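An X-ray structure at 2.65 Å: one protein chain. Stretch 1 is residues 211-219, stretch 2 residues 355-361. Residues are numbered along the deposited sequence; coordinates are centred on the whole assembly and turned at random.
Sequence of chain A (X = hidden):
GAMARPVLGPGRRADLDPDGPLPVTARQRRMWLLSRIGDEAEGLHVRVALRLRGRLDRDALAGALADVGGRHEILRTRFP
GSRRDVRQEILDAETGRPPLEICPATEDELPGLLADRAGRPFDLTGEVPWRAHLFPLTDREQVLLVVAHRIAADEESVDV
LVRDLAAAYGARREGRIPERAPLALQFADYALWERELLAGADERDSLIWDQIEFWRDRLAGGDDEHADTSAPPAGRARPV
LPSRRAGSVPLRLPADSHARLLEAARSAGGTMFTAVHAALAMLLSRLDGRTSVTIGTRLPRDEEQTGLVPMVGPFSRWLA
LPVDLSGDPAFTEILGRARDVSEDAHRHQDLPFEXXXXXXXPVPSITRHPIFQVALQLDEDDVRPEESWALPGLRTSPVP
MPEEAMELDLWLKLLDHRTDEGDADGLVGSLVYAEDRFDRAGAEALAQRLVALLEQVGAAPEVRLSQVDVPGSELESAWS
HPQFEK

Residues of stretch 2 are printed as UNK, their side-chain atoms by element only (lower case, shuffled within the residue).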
# COMPACT_ATOMS: atom_id res chain seq x y z
N GLN A 211 14.68 22.37 24.17
CA GLN A 211 13.70 21.30 24.26
C GLN A 211 13.83 20.51 25.55
O GLN A 211 12.82 20.15 26.17
CB GLN A 211 13.81 20.38 23.04
CG GLN A 211 12.77 20.69 21.99
CD GLN A 211 13.18 20.31 20.59
OE1 GLN A 211 13.78 19.26 20.37
NE2 GLN A 211 12.85 21.17 19.63
N ILE A 212 15.06 20.22 25.98
CA ILE A 212 15.26 19.56 27.27
C ILE A 212 14.65 20.40 28.39
O ILE A 212 13.99 19.87 29.29
CB ILE A 212 16.76 19.30 27.51
CG1 ILE A 212 17.30 18.29 26.50
CG2 ILE A 212 16.99 18.80 28.93
CD1 ILE A 212 18.76 17.95 26.69
N GLU A 213 14.85 21.72 28.34
CA GLU A 213 14.24 22.59 29.33
C GLU A 213 12.73 22.59 29.22
O GLU A 213 12.02 22.70 30.23
CB GLU A 213 14.79 24.01 29.18
CG GLU A 213 16.23 24.18 29.64
CD GLU A 213 16.41 23.83 31.10
OE1 GLU A 213 17.16 22.86 31.39
OE2 GLU A 213 15.81 24.50 31.95
N PHE A 214 12.20 22.48 28.00
CA PHE A 214 10.76 22.49 27.81
C PHE A 214 10.09 21.33 28.53
O PHE A 214 9.09 21.51 29.23
CB PHE A 214 10.42 22.45 26.31
CG PHE A 214 8.97 22.16 26.03
CD1 PHE A 214 8.02 23.16 26.08
CD2 PHE A 214 8.57 20.87 25.70
CE1 PHE A 214 6.69 22.89 25.81
CE2 PHE A 214 7.24 20.59 25.44
CZ PHE A 214 6.30 21.61 25.50
N TRP A 215 10.65 20.12 28.39
CA TRP A 215 10.03 18.94 28.97
C TRP A 215 10.23 18.86 30.48
O TRP A 215 9.38 18.31 31.18
CB TRP A 215 10.56 17.68 28.30
CG TRP A 215 10.04 17.49 26.92
CD1 TRP A 215 10.74 17.60 25.75
CD2 TRP A 215 8.69 17.17 26.55
NE1 TRP A 215 9.91 17.37 24.68
CE2 TRP A 215 8.65 17.10 25.15
CE3 TRP A 215 7.52 16.94 27.27
CZ2 TRP A 215 7.48 16.81 24.45
CZ3 TRP A 215 6.36 16.65 26.58
CH2 TRP A 215 6.35 16.58 25.19
N ARG A 216 11.34 19.39 31.00
CA ARG A 216 11.53 19.46 32.44
C ARG A 216 10.41 20.26 33.10
O ARG A 216 9.72 19.77 34.00
CB ARG A 216 12.89 20.06 32.78
CG ARG A 216 14.08 19.20 32.42
CD ARG A 216 15.37 19.81 32.94
NE ARG A 216 16.54 19.00 32.63
CZ ARG A 216 16.91 17.93 33.32
NH1 ARG A 216 16.20 17.53 34.37
NH2 ARG A 216 17.99 17.25 32.96
N ASP A 217 10.22 21.50 32.65
CA ASP A 217 9.14 22.33 33.18
C ASP A 217 7.77 21.75 32.84
O ASP A 217 6.83 21.89 33.63
CB ASP A 217 9.26 23.75 32.63
CG ASP A 217 8.33 24.73 33.33
OD1 ASP A 217 7.76 24.38 34.38
OD2 ASP A 217 8.18 25.86 32.82
N ARG A 218 7.65 21.09 31.69
CA ARG A 218 6.37 20.50 31.31
C ARG A 218 6.01 19.34 32.23
O ARG A 218 4.83 19.14 32.55
CB ARG A 218 6.41 20.04 29.85
CG ARG A 218 5.06 19.65 29.30
CD ARG A 218 4.08 20.80 29.42
NE ARG A 218 4.30 21.80 28.38
CZ ARG A 218 3.69 22.98 28.34
NH1 ARG A 218 3.93 23.82 27.35
NH2 ARG A 218 2.83 23.32 29.30
N LEU A 219 7.00 18.57 32.66
CA LEU A 219 6.78 17.44 33.55
C LEU A 219 7.31 17.75 34.95
O LEU A 219 7.06 17.01 35.90
CB LEU A 219 7.45 16.18 32.99
CG LEU A 219 7.00 15.76 31.59
CD1 LEU A 219 7.98 14.77 30.99
CD2 LEU A 219 5.61 15.16 31.65
N UNK A 355 15.99 9.51 25.52
CA UNK A 355 16.95 10.42 26.14
C UNK A 355 16.27 11.29 27.19
O UNK A 355 16.82 11.50 28.28
c UNK A 355 21.51 11.95 28.09
n UNK A 355 20.49 12.35 27.34
c UNK A 355 17.63 11.29 25.08
c UNK A 355 19.74 11.48 26.43
n UNK A 355 22.13 12.82 28.88
n UNK A 355 21.93 10.69 28.04
c UNK A 355 18.67 12.24 25.65
N UNK A 356 15.07 11.80 26.89
CA UNK A 356 14.31 12.54 27.88
C UNK A 356 14.03 11.69 29.11
O UNK A 356 14.09 12.19 30.25
c UNK A 356 10.68 13.98 27.57
c UNK A 356 11.99 13.63 28.27
c UNK A 356 12.57 14.84 28.98
c UNK A 356 13.00 13.04 27.28
N UNK A 357 13.73 10.41 28.91
CA UNK A 357 13.51 9.51 30.04
C UNK A 357 14.72 9.48 30.96
O UNK A 357 14.58 9.64 32.18
c UNK A 357 13.18 8.10 29.53
N UNK A 358 15.92 9.32 30.39
CA UNK A 358 17.14 9.33 31.20
C UNK A 358 17.28 10.62 32.00
O UNK A 358 17.93 10.62 33.05
c UNK A 358 20.02 7.56 29.21
c UNK A 358 18.37 9.13 30.30
c UNK A 358 18.75 7.69 30.03
o UNK A 358 20.39 8.54 28.52
o UNK A 358 20.66 6.48 29.25
N UNK A 359 16.69 11.71 31.53
CA UNK A 359 16.91 13.02 32.14
C UNK A 359 15.88 13.39 33.20
O UNK A 359 16.14 14.28 34.01
c UNK A 359 19.42 13.98 30.70
c UNK A 359 16.94 14.11 31.07
c UNK A 359 17.97 15.17 29.05
c UNK A 359 18.06 14.01 30.03
N UNK A 360 14.71 12.75 33.21
CA UNK A 360 13.65 13.11 34.14
C UNK A 360 13.14 11.94 34.96
O UNK A 360 12.30 12.14 35.85
c UNK A 360 12.47 13.79 33.41
c UNK A 360 12.93 15.07 32.72
c UNK A 360 11.81 12.84 32.43
N UNK A 361 13.60 10.72 34.71
CA UNK A 361 13.29 9.58 35.57
C UNK A 361 14.43 9.43 36.57
O UNK A 361 15.60 9.37 36.16
c UNK A 361 13.04 8.29 34.76
c UNK A 361 12.11 7.35 35.53
c UNK A 361 14.32 7.56 34.36

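Position 355 carries seven side-chain atoms: a run of three carbons, a nitrogen, then a carbon holding two more nitrogens. That is a guanidinium on a long arm. Its end comes nearer to stretch 1 than its CB direction suggests, yet it makes no contact. The residue is Arg-355. Its closest side-chain approach is CG to Ile-212 CD1, 5.8 Å.

Position 356 has four carbons, forked at the second. CA-to-CB points toward stretch 1. One branch tip packs against CB of Trp-215, and the other lies over a face of the indole. A fork at the second carbon means leucine: Leu-356. Its CD1 is 3.5 Å from Trp-215 CB. Leu-356 CD2 sits 4.0 Å from the centroid of the Trp-215 five-membered ring, 25° off the ring normal, a CH-pi contact. CD2 is also 4.4 Å from Leu-219 CD1.

Position 357 has one side-chain carbon, out of reach of stretch 1. It is Ala-357.

Position 358 has three carbons, the third carrying two oxygens. This is a carboxylate on a two-carbon arm, so Glu-358. It does not touch stretch 1. Instead, its OE1 forms a salt bridge with Arg-355 NH2 at 2.7 Å, one turn back on the same helix.

Position 359 again has four carbons forked at the second, with CA-to-CB toward stretch 1. A branch tip meets the end of Ile-212, and CB lies near the guanidinium of Arg-216. It is Leu-359. Its CD1 is 3.7 Å from Ile-212 CD1, and its CB is 3.8 Å from Arg-216 NH2.

Position 360 has three carbons, forked at the first. CA-to-CB points toward stretch 1, and the side chain meets the aliphatic part of Arg-216. Branching at CB with carbon alone gives Val-360. Its CG1 is 4.3 Å from Arg-216 CG.

Position 361 has the same three-carbon fork but is out of reach. It is Val-361, the first residue to leave helical phi/psi.

The two helices cross at -55°, with axes 10.7 Å apart at closest approach. Leu-356, Leu-359 and Val-360 share one side of their helix and supply most of its covered area. Against them lie Ile-212, Trp-215, Arg-216 and Leu-219. The contact is mainly apolar packing. Its one hydrogen bond is weak: Arg-216 NH1 donates to Leu-359 O at 3.3 Å, with an angle of 122°. Arg-216 thus adds a polar link while its CG packs on Val-360. The summed buried surface is 343 Å².

Stretch 2 355-361: RLAELVV
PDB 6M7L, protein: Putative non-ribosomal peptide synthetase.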